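Local coordinates for protein urocanate hydratase (Paenibacillus sp. Soil724D2, PDB 7NED) that binds NAD+ and urocanate and, as a thiourocanate hydratase, probably adds water to thiourocanate during bacterial ergothioneine catabolism, at residues L184-S189 with D236-L241; V295-M300 with N315-Q320; P443-E448 with G483-Y488. All coordinates share one frame; numbering follows the deposited sequence.

The three contacts follow one another along the chain, each closing before the next opens, and all three touch the same NAD. Contacts 1 and 2 belong to the Rossmann-like region, with centres about 13 Å apart, and meet where Y238 and P239 of helix 234-243 pack on helix 282-305. Contact 3 lies in the C-terminal urocanase region, its centre about 14 Å from that of contact 2 but about 25 Å from that of contact 1. A salt bridge from R318 NH2 to E448 OE1, 2.6 Å long, joins contacts 2 and 3. The cofactor thus spans both regions, its adenosine end by contact 1 and its nicotinamide end by contact 3.

Contact 1: residues L184-S189 with D236-L241; sequences LCVEVS and DIYPEL. With NAD (nicotinamide-adenine-dinucleotide), chain C.
V186 points from its strand at I237 and Y238 on helix 234-243. From CB its side chain forks: CG1, anti to the backbone N (chi1 -175°), meets I237 CG1 at 3.9 Å, while CG2 lies 3.9 Å from I237 CG2. The same CG2 comes to the edge of the Y238 ring, near its plane, 4.1 Å from CE2. The ring's hydroxyl is bonded beyond this pair, to the carbonyl of T252. One residue on, E187 ends the strand with a two-pronged grip on the adenosine ribose of NAD: O3B donates to OE1 and O2B to OE2, each at 2.6 Å. OE2 also accepts S189 N through its anti lone pair, with an N-H...O angle of 165°, and OE1 takes L165 N, so the carboxylate can hardly turn. Replaced by an alanine, E187 would probably leave both ribose hydroxyls and the S189 amide without their acceptor. An acid ending the second strand is the classic Rossmann recognition of an NAD ribose. V188 packs on the adenine, its CG1 3.6 Å from C2A. Strand 182-187 runs between parallel strands 159-163 and 226-231, and helix 234-243 packs beside it, against helices 209-222 and 282-305.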
loop_
_atom_site.group_PDB
_atom_site.type_symbol
_atom_site.label_atom_id
_atom_site.label_comp_id
_atom_site.label_asym_id
_atom_site.label_seq_id
_atom_site.Cartn_x
_atom_site.Cartn_y
_atom_site.Cartn_z
ATOM N N LEU A 184 2.746 -36.275 -14.453
ATOM C CA LEU A 184 1.601 -36.156 -15.349
ATOM C C LEU A 184 0.972 -34.768 -15.189
ATOM O O LEU A 184 0.546 -34.404 -14.092
ATOM C CB LEU A 184 0.572 -37.236 -15.016
ATOM C CG LEU A 184 -0.690 -37.284 -15.872
ATOM C CD1 LEU A 184 -0.324 -37.353 -17.374
ATOM C CD2 LEU A 184 -1.595 -38.444 -15.428
ATOM N N CYS A 185 0.885 -34.012 -16.284
ATOM C CA CYS A 185 0.319 -32.660 -16.260
ATOM C C CYS A 185 -0.956 -32.623 -17.086
ATOM O O CYS A 185 -0.910 -32.801 -18.312
ATOM C CB CYS A 185 1.322 -31.658 -16.807
ATOM S SG CYS A 185 2.911 -31.743 -15.946
ATOM N N VAL A 186 -2.091 -32.416 -16.415
ATOM C CA VAL A 186 -3.382 -32.308 -17.086
ATOM C C VAL A 186 -3.569 -30.872 -17.547
ATOM O O VAL A 186 -3.436 -29.932 -16.749
ATOM C CB VAL A 186 -4.536 -32.723 -16.154
ATOM C CG1 VAL A 186 -5.859 -32.710 -16.909
ATOM C CG2 VAL A 186 -4.282 -34.068 -15.508
ATOM N N GLU A 187 -3.914 -30.703 -18.822
ATOM C CA GLU A 187 -4.085 -29.386 -19.417
ATOM C C GLU A 187 -5.260 -29.438 -20.397
ATOM O O GLU A 187 -5.367 -30.385 -21.184
ATOM C CB GLU A 187 -2.770 -28.948 -20.092
ATOM C CG GLU A 187 -2.877 -27.820 -21.083
ATOM C CD GLU A 187 -3.409 -26.515 -20.458
ATOM O OE1 GLU A 187 -2.796 -25.955 -19.497
ATOM O OE2 GLU A 187 -4.455 -26.041 -20.944
ATOM N N VAL A 188 -6.165 -28.484 -20.332
ATOM C CA VAL A 188 -7.323 -28.525 -21.201
ATOM C C VAL A 188 -7.093 -28.128 -22.635
ATOM O O VAL A 188 -7.787 -28.569 -23.474
ATOM C CB VAL A 188 -8.493 -27.657 -20.709
ATOM C CG1 VAL A 188 -9.197 -28.289 -19.554
ATOM C CG2 VAL A 188 -8.057 -26.242 -20.443
ATOM N N SER A 189 -6.110 -27.289 -22.883
ATOM C CA SER A 189 -5.863 -26.758 -24.223
ATOM C C SER A 189 -4.748 -27.541 -24.914
ATOM O O SER A 189 -3.600 -27.525 -24.453
ATOM C CB SER A 189 -5.502 -25.273 -24.126
ATOM O OG SER A 189 -4.813 -24.825 -25.260
ATOM N N ASP A 236 -12.149 -33.472 -14.314
ATOM C CA ASP A 236 -12.544 -34.797 -14.776
ATOM C C ASP A 236 -11.494 -35.851 -14.452
ATOM O O ASP A 236 -11.844 -36.958 -14.029
ATOM C CB ASP A 236 -12.781 -34.792 -16.296
ATOM C CG ASP A 236 -13.874 -33.820 -16.712
ATOM O OD1 ASP A 236 -13.825 -33.308 -17.857
ATOM O OD2 ASP A 236 -14.790 -33.596 -15.906
ATOM N N ILE A 237 -10.208 -35.528 -14.637
ATOM C CA ILE A 237 -9.168 -36.555 -14.524
ATOM C C ILE A 237 -8.934 -36.905 -13.069
ATOM O O ILE A 237 -8.788 -38.085 -12.719
ATOM C CB ILE A 237 -7.855 -36.103 -15.182
ATOM C CG1 ILE A 237 -8.004 -35.901 -16.704
ATOM C CG2 ILE A 237 -6.691 -37.113 -14.833
ATOM C CD1 ILE A 237 -8.417 -37.141 -17.454
ATOM N N TYR A 238 -8.861 -35.889 -12.193
ATOM C CA TYR A 238 -8.524 -36.173 -10.801
ATOM C C TYR A 238 -9.553 -37.090 -10.168
ATOM O O TYR A 238 -9.153 -38.090 -9.541
ATOM C CB TYR A 238 -8.362 -34.897 -9.979
ATOM C CG TYR A 238 -7.078 -34.114 -10.188
ATOM C CD1 TYR A 238 -6.504 -33.429 -9.132
ATOM C CD2 TYR A 238 -6.454 -34.052 -11.438
ATOM C CE1 TYR A 238 -5.360 -32.694 -9.303
ATOM C CE2 TYR A 238 -5.307 -33.319 -11.618
ATOM C CZ TYR A 238 -4.773 -32.626 -10.537
ATOM O OH TYR A 238 -3.632 -31.877 -10.708
ATOM N N PRO A 239 -10.856 -36.854 -10.312
ATOM C CA PRO A 239 -11.825 -37.790 -9.721
ATOM C C PRO A 239 -11.742 -39.165 -10.336
ATOM O O PRO A 239 -12.003 -40.158 -9.643
ATOM C CB PRO A 239 -13.184 -37.141 -10.017
ATOM C CG PRO A 239 -12.874 -35.685 -10.245
ATOM C CD PRO A 239 -11.518 -35.664 -10.890
ATOM N N GLU A 240 -11.389 -39.244 -11.622
ATOM C CA GLU A 240 -11.237 -40.545 -12.271
ATOM C C GLU A 240 -10.079 -41.338 -11.666
ATOM O O GLU A 240 -10.181 -42.555 -11.483
ATOM C CB GLU A 240 -11.062 -40.348 -13.774
ATOM C CG GLU A 240 -10.703 -41.602 -14.535
ATOM C CD GLU A 240 -11.857 -42.581 -14.633
ATOM O OE1 GLU A 240 -11.663 -43.643 -15.259
ATOM O OE2 GLU A 240 -12.953 -42.291 -14.096
ATOM N N LEU A 241 -8.971 -40.681 -11.333
ATOM C CA LEU A 241 -7.897 -41.411 -10.668
ATOM C C LEU A 241 -8.349 -41.906 -9.305
ATOM O O LEU A 241 -7.976 -43.001 -8.868
ATOM C CB LEU A 241 -6.663 -40.530 -10.538
ATOM C CG LEU A 241 -6.087 -40.053 -11.861
ATOM C CD1 LEU A 241 -4.957 -39.079 -11.573
ATOM C CD2 LEU A 241 -5.566 -41.267 -12.649
HETATM P PA NAD C . -2.112 -19.352 -17.202
HETATM O O1A NAD C . -3.566 -18.888 -17.161
HETATM O O2A NAD C . -1.113 -18.980 -18.221
HETATM O O5B NAD C . -2.290 -21.012 -17.491
HETATM C C5B NAD C . -3.297 -21.609 -16.778
HETATM C C4B NAD C . -3.449 -23.044 -17.465
HETATM O O4B NAD C . -4.472 -23.811 -16.895
HETATM C C3B NAD C . -3.868 -22.698 -18.931
HETATM O O3B NAD C . -3.069 -23.368 -19.814
HETATM C C2B NAD C . -5.336 -23.221 -18.993
HETATM O O2B NAD C . -5.652 -23.812 -20.200
HETATM C C1B NAD C . -5.228 -24.366 -17.989
HETATM N N9A NAD C . -6.496 -24.755 -17.370
HETATM C C8A NAD C . -7.561 -23.962 -16.957
HETATM N N7A NAD C . -8.549 -24.650 -16.441
HETATM C C5A NAD C . -8.113 -25.969 -16.485
HETATM C C6A NAD C . -8.712 -27.187 -16.094
HETATM N N6A NAD C . -9.938 -27.222 -15.525
HETATM N N1A NAD C . -8.037 -28.359 -16.263
HETATM C C2A NAD C . -6.825 -28.264 -16.866
HETATM N N3A NAD C . -6.138 -27.190 -17.287
HETATM C C4A NAD C . -6.825 -26.046 -17.082
HETATM O O3 NAD C . -1.771 -19.225 -15.678
HETATM P PN NAD C . -0.257 -19.325 -15.189
HETATM O O1N NAD C . 0.679 -18.161 -15.340
HETATM O O2N NAD C . 0.212 -20.740 -15.457
HETATM O O5D NAD C . -0.398 -19.364 -13.472
HETATM C C5D NAD C . -1.248 -20.421 -12.993
HETATM C C4D NAD C . -1.425 -20.259 -11.509
HETATM O O4D NAD C . -0.181 -20.066 -10.862
HETATM C C3D NAD C . -2.182 -18.836 -11.386
HETATM O O3D NAD C . -3.214 -18.887 -10.407
HETATM C C2D NAD C . -1.056 -17.855 -10.893
HETATM O O2D NAD C . -1.455 -16.882 -10.016
HETATM C C1D NAD C . -0.434 -18.979 -10.005
HETATM N N1N NAD C . 0.795 -18.665 -9.264
HETATM C C2N NAD C . 0.537 -17.784 -8.232
HETATM C C3N NAD C . 1.538 -17.400 -7.354
HETATM C C7N NAD C . 1.157 -16.369 -6.283
HETATM O O7N NAD C . 1.732 -16.254 -5.201
HETATM N N7N NAD C . 0.148 -15.474 -6.599
HETATM C C4N NAD C . 2.804 -17.968 -7.554
HETATM C C5N NAD C . 3.013 -18.868 -8.599
HETATM C C6N NAD C . 1.970 -19.239 -9.465
#

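Contact 2: residues V295-M300 with N315-Q320; sequences VEVEAM and NNIRSQ. With NAD (nicotinamide-adenine-dinucleotide), chain C.
The flat carboxylate of E296 carries the methyl CD1 of I317 squarely over one face: CD1 is 4.0 Å from E296 CD and about equally far from both oxygens. The two side chains cross at about a right angle. E296 reaches this place fully stretched, CG anti to the backbone N (chi1 -179°) and the chain straight beyond it. OE1 is bonded to the hydroxyl of Y264, and OE2 lies close to a carboxylate oxygen of D253, a pairing of acids that would probably favour a proton on one of them. The other flat group, the amide of N315, is held at both ends: ND2 bonds to D253 OD1 and the T255 carbonyl, while OD1 receives a weak bond from I317 N, 3.2 Å long and bent to 132°. N315 is part of the NAD pocket, its CB 3.2 Å from O3D of the nicotinamide ribose.

I317 is the apolar partner throughout. Its CG1 touches V297 CG2 at 3.7 Å as the two side chains slide past each other in opposite directions, and the same V297 methyl is 3.9 Å from CD1. M300 SD approaches that CD1 more loosely, at 4.4 Å.

Next to I317, R318 is pinned by D312 through NE and by the I332 carbonyl through NH1. Through I317, the short helix 317-323 leans on helix 282-305. The latter leads into strand 309-312 of the parallel sheet and the former on towards strand 333-334, so successive helices of the Rossmann-like region pack here, with helix 234-243 against helix 282-305 in turn.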
loop_
_atom_site.group_PDB
_atom_site.type_symbol
_atom_site.label_atom_id
_atom_site.label_comp_id
_atom_site.label_asym_id
_atom_site.label_seq_id
_atom_site.Cartn_x
_atom_site.Cartn_y
_atom_site.Cartn_z
ATOM N N VAL A 295 -14.909 -29.973 -7.131
ATOM C CA VAL A 295 -14.743 -31.390 -7.461
ATOM C C VAL A 295 -13.266 -31.783 -7.479
ATOM O O VAL A 295 -12.872 -32.852 -6.983
ATOM C CB VAL A 295 -15.403 -31.698 -8.817
ATOM C CG1 VAL A 295 -14.968 -33.060 -9.292
ATOM C CG2 VAL A 295 -16.913 -31.615 -8.701
ATOM N N GLU A 296 -12.438 -30.955 -8.106
ATOM C CA GLU A 296 -11.021 -31.260 -8.175
ATOM C C GLU A 296 -10.408 -31.326 -6.783
ATOM O O GLU A 296 -9.647 -32.252 -6.481
ATOM C CB GLU A 296 -10.284 -30.232 -9.046
ATOM C CG GLU A 296 -8.800 -30.567 -9.153
ATOM C CD GLU A 296 -7.993 -29.591 -9.996
ATOM O OE1 GLU A 296 -8.562 -28.655 -10.649
ATOM O OE2 GLU A 296 -6.769 -29.781 -9.994
ATOM N N VAL A 297 -10.719 -30.366 -5.916
ATOM C CA VAL A 297 -10.103 -30.367 -4.593
ATOM C C VAL A 297 -10.650 -31.505 -3.727
ATOM O O VAL A 297 -9.936 -32.054 -2.881
ATOM C CB VAL A 297 -10.295 -29.002 -3.910
ATOM C CG1 VAL A 297 -9.858 -29.077 -2.456
ATOM C CG2 VAL A 297 -9.545 -27.925 -4.670
ATOM N N GLU A 298 -11.918 -31.870 -3.895
ATOM C CA GLU A 298 -12.409 -33.068 -3.219
ATOM C C GLU A 298 -11.570 -34.281 -3.596
ATOM O O GLU A 298 -11.188 -35.088 -2.743
ATOM C CB GLU A 298 -13.868 -33.320 -3.586
ATOM C CG GLU A 298 -14.841 -32.505 -2.768
ATOM C CD GLU A 298 -14.825 -32.927 -1.313
ATOM O OE1 GLU A 298 -15.233 -34.073 -0.994
ATOM O OE2 GLU A 298 -14.492 -32.068 -0.467
ATOM N N ALA A 299 -11.283 -34.427 -4.882
ATOM C CA ALA A 299 -10.402 -35.502 -5.323
ATOM C C ALA A 299 -9.019 -35.378 -4.682
ATOM O O ALA A 299 -8.450 -36.370 -4.207
ATOM C CB ALA A 299 -10.326 -35.503 -6.850
ATOM N N MET A 300 -8.458 -34.163 -4.659
ATOM C CA MET A 300 -7.185 -33.946 -3.977
ATOM C C MET A 300 -7.268 -34.358 -2.518
ATOM O O MET A 300 -6.336 -34.969 -1.980
ATOM C CB MET A 300 -6.781 -32.473 -4.112
ATOM C CG MET A 300 -6.609 -32.094 -5.583
ATOM S SD MET A 300 -6.137 -30.353 -5.813
ATOM C CE MET A 300 -4.632 -30.197 -4.853
ATOM N N ASN A 315 -2.310 -20.892 -6.073
ATOM C CA ASN A 315 -3.266 -20.342 -7.024
ATOM C C ASN A 315 -4.637 -20.139 -6.405
ATOM O O ASN A 315 -5.623 -20.093 -7.137
ATOM C CB ASN A 315 -3.365 -21.215 -8.271
ATOM C CG ASN A 315 -3.818 -22.657 -7.962
ATOM O OD1 ASN A 315 -3.900 -23.052 -6.792
ATOM N ND2 ASN A 315 -4.070 -23.447 -9.009
ATOM N N ASN A 316 -4.720 -19.962 -5.074
ATOM C CA ASN A 316 -6.025 -19.873 -4.390
ATOM C C ASN A 316 -6.980 -20.992 -4.724
ATOM O O ASN A 316 -8.194 -20.806 -4.638
ATOM C CB ASN A 316 -6.714 -18.518 -4.616
ATOM C CG ASN A 316 -6.214 -17.425 -3.681
ATOM O OD1 ASN A 316 -5.028 -17.218 -3.453
ATOM N ND2 ASN A 316 -7.177 -16.628 -3.234
ATOM N N ILE A 317 -6.462 -22.190 -5.025
ATOM C CA ILE A 317 -7.421 -23.227 -5.361
ATOM C C ILE A 317 -8.189 -23.647 -4.104
ATOM O O ILE A 317 -9.382 -23.948 -4.184
ATOM C CB ILE A 317 -6.756 -24.426 -6.056
ATOM C CG1 ILE A 317 -7.860 -25.318 -6.647
ATOM C CG2 ILE A 317 -5.953 -25.187 -5.030
ATOM C CD1 ILE A 317 -7.384 -26.470 -7.574
ATOM N N ARG A 318 -7.545 -23.631 -2.917
ATOM C CA ARG A 318 -8.264 -24.045 -1.712
ATOM C C ARG A 318 -9.292 -22.998 -1.325
ATOM O O ARG A 318 -10.421 -23.338 -0.938
ATOM C CB ARG A 318 -7.299 -24.295 -0.546
ATOM C CG ARG A 318 -6.340 -25.499 -0.742
ATOM C CD ARG A 318 -5.211 -25.424 0.290
ATOM N NE ARG A 318 -4.609 -24.099 0.244
ATOM C CZ ARG A 318 -3.981 -23.518 1.263
ATOM N NH1 ARG A 318 -3.846 -24.158 2.410
ATOM N NH2 ARG A 318 -3.517 -22.270 1.153
ATOM N N SER A 319 -8.916 -21.712 -1.425
ATOM C CA SER A 319 -9.867 -20.639 -1.168
ATOM C C SER A 319 -11.096 -20.788 -2.049
ATOM O O SER A 319 -12.225 -20.704 -1.560
ATOM C CB SER A 319 -9.209 -19.269 -1.385
ATOM O OG SER A 319 -8.012 -19.157 -0.631
ATOM N N GLN A 320 -10.893 -21.005 -3.356
ATOM C CA GLN A 320 -12.035 -21.182 -4.251
ATOM C C GLN A 320 -12.850 -22.399 -3.830
ATOM O O GLN A 320 -14.070 -22.315 -3.648
ATOM C CB GLN A 320 -11.573 -21.313 -5.701
ATOM C CG GLN A 320 -10.832 -20.106 -6.241
ATOM C CD GLN A 320 -11.765 -18.972 -6.625
ATOM O OE1 GLN A 320 -12.839 -18.807 -6.030
ATOM N NE2 GLN A 320 -11.365 -18.181 -7.617
HETATM P PA NAD C . -2.112 -19.352 -17.202
HETATM O O1A NAD C . -3.566 -18.888 -17.161
HETATM O O2A NAD C . -1.113 -18.980 -18.221
HETATM O O5B NAD C . -2.290 -21.012 -17.491
HETATM C C5B NAD C . -3.297 -21.609 -16.778
HETATM C C4B NAD C . -3.449 -23.044 -17.465
HETATM O O4B NAD C . -4.472 -23.811 -16.895
HETATM C C3B NAD C . -3.868 -22.698 -18.931
HETATM O O3B NAD C . -3.069 -23.368 -19.814
HETATM C C2B NAD C . -5.336 -23.221 -18.993
HETATM O O2B NAD C . -5.652 -23.812 -20.200
HETATM C C1B NAD C . -5.228 -24.366 -17.989
HETATM N N9A NAD C . -6.496 -24.755 -17.370
HETATM C C8A NAD C . -7.561 -23.962 -16.957
HETATM N N7A NAD C . -8.549 -24.650 -16.441
HETATM C C5A NAD C . -8.113 -25.969 -16.485
HETATM C C6A NAD C . -8.712 -27.187 -16.094
HETATM N N6A NAD C . -9.938 -27.222 -15.525
HETATM N N1A NAD C . -8.037 -28.359 -16.263
HETATM C C2A NAD C . -6.825 -28.264 -16.866
HETATM N N3A NAD C . -6.138 -27.190 -17.287
HETATM C C4A NAD C . -6.825 -26.046 -17.082
HETATM O O3 NAD C . -1.771 -19.225 -15.678
HETATM P PN NAD C . -0.257 -19.325 -15.189
HETATM O O1N NAD C . 0.679 -18.161 -15.340
HETATM O O2N NAD C . 0.212 -20.740 -15.457
HETATM O O5D NAD C . -0.398 -19.364 -13.472
HETATM C C5D NAD C . -1.248 -20.421 -12.993
HETATM C C4D NAD C . -1.425 -20.259 -11.509
HETATM O O4D NAD C . -0.181 -20.066 -10.862
HETATM C C3D NAD C . -2.182 -18.836 -11.386
HETATM O O3D NAD C . -3.214 -18.887 -10.407
HETATM C C2D NAD C . -1.056 -17.855 -10.893
HETATM O O2D NAD C . -1.455 -16.882 -10.016
HETATM C C1D NAD C . -0.434 -18.979 -10.005
HETATM N N1N NAD C . 0.795 -18.665 -9.264
HETATM C C2N NAD C . 0.537 -17.784 -8.232
HETATM C C3N NAD C . 1.538 -17.400 -7.354
HETATM C C7N NAD C . 1.157 -16.369 -6.283
HETATM O O7N NAD C . 1.732 -16.254 -5.201
HETATM N N7N NAD C . 0.148 -15.474 -6.599
HETATM C C4N NAD C . 2.804 -17.968 -7.554
HETATM C C5N NAD C . 3.013 -18.868 -8.599
HETATM C C6N NAD C . 1.970 -19.239 -9.465
#

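Contact 3: residues P443-E448 with G483-Y488; sequences PNIMTE and GGYAGY. With NAD (nicotinamide-adenine-dinucleotide), chain C.
I445 and Y485 help line the nicotinamide end of the NAD pocket, each brought there by a loop. Between the two, I445 CD1 lies 4.1 Å from Y485 CE1. I445 CG1 is anti to the carbonyl carbon (chi1 -60°) and CD1 extends beyond it, which carries CD1 to the ring and to the cofactor's carboxamide; CG2 and CD1 are both 3.6 Å from O7N. The tyrosine hydroxyl shares a 2.6 Å hydrogen bond with NAD O2D, which sits at the ring edge, in its plane; either oxygen may donate. Bound urocanate is about 5 Å from this side chain, and the rings of H258 and W119 meet its own.

At the start of its loop, P443 CD lies 3.2 Å from Y488 O. The amide of N444 comes to the edge of the Y488 ring, the two planes 52° apart. Y488 N bonds to Y485 O at 2.9 Å, closing the turn there, and G487 has backbone angles that call for glycine. W102 of the second subunit packs on P443 and N444.

I445 opens a type I turn to E448. The 443-448 loop follows strand 428-441; the other loop connects strand 475-480 to strand 490-498, which lies between these two strands in the mixed sheet.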
loop_
_atom_site.group_PDB
_atom_site.type_symbol
_atom_site.label_atom_id
_atom_site.label_comp_id
_atom_site.label_asym_id
_atom_site.label_seq_id
_atom_site.Cartn_x
_atom_site.Cartn_y
_atom_site.Cartn_z
ATOM N N PRO A 443 -2.304 -14.212 3.125
ATOM C CA PRO A 443 -2.690 -15.143 4.173
ATOM C C PRO A 443 -2.955 -16.565 3.688
ATOM O O PRO A 443 -2.938 -17.426 4.492
ATOM C CB PRO A 443 -3.933 -14.498 4.788
ATOM C CG PRO A 443 -3.872 -13.097 4.396
ATOM C CD PRO A 443 -3.250 -13.101 3.052
ATOM N N ASN A 444 -3.196 -16.778 2.416
ATOM C CA ASN A 444 -3.358 -18.160 1.963
ATOM C C ASN A 444 -2.285 -18.550 0.961
ATOM O O ASN A 444 -2.415 -19.583 0.287
ATOM C CB ASN A 444 -4.760 -18.385 1.380
ATOM C CG ASN A 444 -5.845 -18.146 2.399
ATOM O OD1 ASN A 444 -5.639 -18.348 3.591
ATOM N ND2 ASN A 444 -6.995 -17.700 1.946
ATOM N N ILE A 445 -1.214 -17.766 0.857
ATOM C CA ILE A 445 -0.057 -18.196 0.090
ATOM C C ILE A 445 1.162 -17.839 0.925
ATOM O O ILE A 445 1.472 -18.520 1.909
ATOM C CB ILE A 445 -0.025 -17.571 -1.330
ATOM C CG1 ILE A 445 -1.263 -17.968 -2.119
ATOM C CG2 ILE A 445 1.214 -18.019 -2.122
ATOM C CD1 ILE A 445 -1.253 -17.521 -3.573
ATOM N N MET A 446 1.814 -16.729 0.599
ATOM C CA MET A 446 3.110 -16.429 1.207
ATOM C C MET A 446 3.071 -16.469 2.724
ATOM O O MET A 446 3.977 -17.029 3.362
ATOM C CB MET A 446 3.612 -15.050 0.759
ATOM C CG MET A 446 4.978 -14.745 1.336
ATOM S SD MET A 446 6.257 -15.643 0.394
ATOM C CE MET A 446 7.779 -14.953 1.028
ATOM N N THR A 447 2.065 -15.818 3.339
ATOM C CA THR A 447 2.074 -15.606 4.784
ATOM C C THR A 447 0.963 -16.389 5.511
ATOM O O THR A 447 0.415 -15.942 6.535
ATOM C CB THR A 447 2.008 -14.101 5.075
ATOM O OG1 THR A 447 0.873 -13.515 4.424
ATOM C CG2 THR A 447 3.273 -13.423 4.530
ATOM N N GLU A 448 0.645 -17.579 5.021
ATOM C CA GLU A 448 -0.316 -18.427 5.696
ATOM C C GLU A 448 0.313 -19.018 6.955
ATOM O O GLU A 448 1.402 -19.597 6.905
ATOM C CB GLU A 448 -0.767 -19.544 4.757
ATOM C CG GLU A 448 -1.824 -20.421 5.386
ATOM C CD GLU A 448 -2.448 -21.349 4.373
ATOM O OE1 GLU A 448 -2.695 -20.917 3.215
ATOM O OE2 GLU A 448 -2.681 -22.521 4.721
ATOM N N GLY A 483 -8.876 -9.941 -9.987
ATOM C CA GLY A 483 -9.706 -11.121 -10.147
ATOM C C GLY A 483 -10.016 -11.750 -8.814
ATOM O O GLY A 483 -10.321 -11.069 -7.828
ATOM N N GLY A 484 -9.916 -13.079 -8.749
ATOM C CA GLY A 484 -10.166 -13.757 -7.487
ATOM C C GLY A 484 -9.111 -13.527 -6.431
ATOM O O GLY A 484 -9.324 -13.913 -5.274
ATOM N N TYR A 485 -7.976 -12.910 -6.790
ATOM C CA TYR A 485 -7.008 -12.494 -5.772
ATOM C C TYR A 485 -7.407 -11.194 -5.092
ATOM O O TYR A 485 -6.732 -10.790 -4.143
ATOM C CB TYR A 485 -5.625 -12.287 -6.363
ATOM C CG TYR A 485 -4.885 -13.556 -6.724
ATOM C CD1 TYR A 485 -4.685 -14.549 -5.787
ATOM C CD2 TYR A 485 -4.382 -13.741 -8.015
ATOM C CE1 TYR A 485 -3.971 -15.744 -6.135
ATOM C CE2 TYR A 485 -3.684 -14.895 -8.370
ATOM C CZ TYR A 485 -3.481 -15.885 -7.419
ATOM O OH TYR A 485 -2.798 -17.042 -7.741
ATOM N N ALA A 486 -8.464 -10.531 -5.550
ATOM C CA ALA A 486 -8.827 -9.250 -4.942
ATOM C C ALA A 486 -9.065 -9.419 -3.442
ATOM O O ALA A 486 -9.836 -10.285 -3.005
ATOM C CB ALA A 486 -10.071 -8.660 -5.621
ATOM N N GLY A 487 -8.412 -8.563 -2.650
ATOM C CA GLY A 487 -8.535 -8.624 -1.214
ATOM C C GLY A 487 -7.616 -9.619 -0.535
ATOM O O GLY A 487 -7.589 -9.665 0.701
ATOM N N TYR A 488 -6.849 -10.411 -1.297
ATOM C CA TYR A 488 -6.009 -11.435 -0.691
ATOM C C TYR A 488 -4.555 -11.014 -0.542
ATOM O O TYR A 488 -3.864 -11.520 0.351
ATOM C CB TYR A 488 -6.060 -12.741 -1.509
ATOM C CG TYR A 488 -7.272 -13.591 -1.229
ATOM C CD1 TYR A 488 -8.414 -13.485 -2.020
ATOM C CD2 TYR A 488 -7.286 -14.490 -0.168
ATOM C CE1 TYR A 488 -9.535 -14.256 -1.769
ATOM C CE2 TYR A 488 -8.406 -15.287 0.077
ATOM C CZ TYR A 488 -9.523 -15.154 -0.728
ATOM O OH TYR A 488 -10.637 -15.928 -0.517
HETATM P PA NAD C . -2.112 -19.352 -17.202
HETATM O O1A NAD C . -3.566 -18.888 -17.161
HETATM O O2A NAD C . -1.113 -18.980 -18.221
HETATM O O5B NAD C . -2.290 -21.012 -17.491
HETATM C C5B NAD C . -3.297 -21.609 -16.778
HETATM C C4B NAD C . -3.449 -23.044 -17.465
HETATM O O4B NAD C . -4.472 -23.811 -16.895
HETATM C C3B NAD C . -3.868 -22.698 -18.931
HETATM O O3B NAD C . -3.069 -23.368 -19.814
HETATM C C2B NAD C . -5.336 -23.221 -18.993
HETATM O O2B NAD C . -5.652 -23.812 -20.200
HETATM C C1B NAD C . -5.228 -24.366 -17.989
HETATM N N9A NAD C . -6.496 -24.755 -17.370
HETATM C C8A NAD C . -7.561 -23.962 -16.957
HETATM N N7A NAD C . -8.549 -24.650 -16.441
HETATM C C5A NAD C . -8.113 -25.969 -16.485
HETATM C C6A NAD C . -8.712 -27.187 -16.094
HETATM N N6A NAD C . -9.938 -27.222 -15.525
HETATM N N1A NAD C . -8.037 -28.359 -16.263
HETATM C C2A NAD C . -6.825 -28.264 -16.866
HETATM N N3A NAD C . -6.138 -27.190 -17.287
HETATM C C4A NAD C . -6.825 -26.046 -17.082
HETATM O O3 NAD C . -1.771 -19.225 -15.678
HETATM P PN NAD C . -0.257 -19.325 -15.189
HETATM O O1N NAD C . 0.679 -18.161 -15.340
HETATM O O2N NAD C . 0.212 -20.740 -15.457
HETATM O O5D NAD C . -0.398 -19.364 -13.472
HETATM C C5D NAD C . -1.248 -20.421 -12.993
HETATM C C4D NAD C . -1.425 -20.259 -11.509
HETATM O O4D NAD C . -0.181 -20.066 -10.862
HETATM C C3D NAD C . -2.182 -18.836 -11.386
HETATM O O3D NAD C . -3.214 -18.887 -10.407
HETATM C C2D NAD C . -1.056 -17.855 -10.893
HETATM O O2D NAD C . -1.455 -16.882 -10.016
HETATM C C1D NAD C . -0.434 -18.979 -10.005
HETATM N N1N NAD C . 0.795 -18.665 -9.264
HETATM C C2N NAD C . 0.537 -17.784 -8.232
HETATM C C3N NAD C . 1.538 -17.400 -7.354
HETATM C C7N NAD C . 1.157 -16.369 -6.283
HETATM O O7N NAD C . 1.732 -16.254 -5.201
HETATM N N7N NAD C . 0.148 -15.474 -6.599
HETATM C C4N NAD C . 2.804 -17.968 -7.554
HETATM C C5N NAD C . 3.013 -18.868 -8.599
HETATM C C6N NAD C . 1.970 -19.239 -9.465
#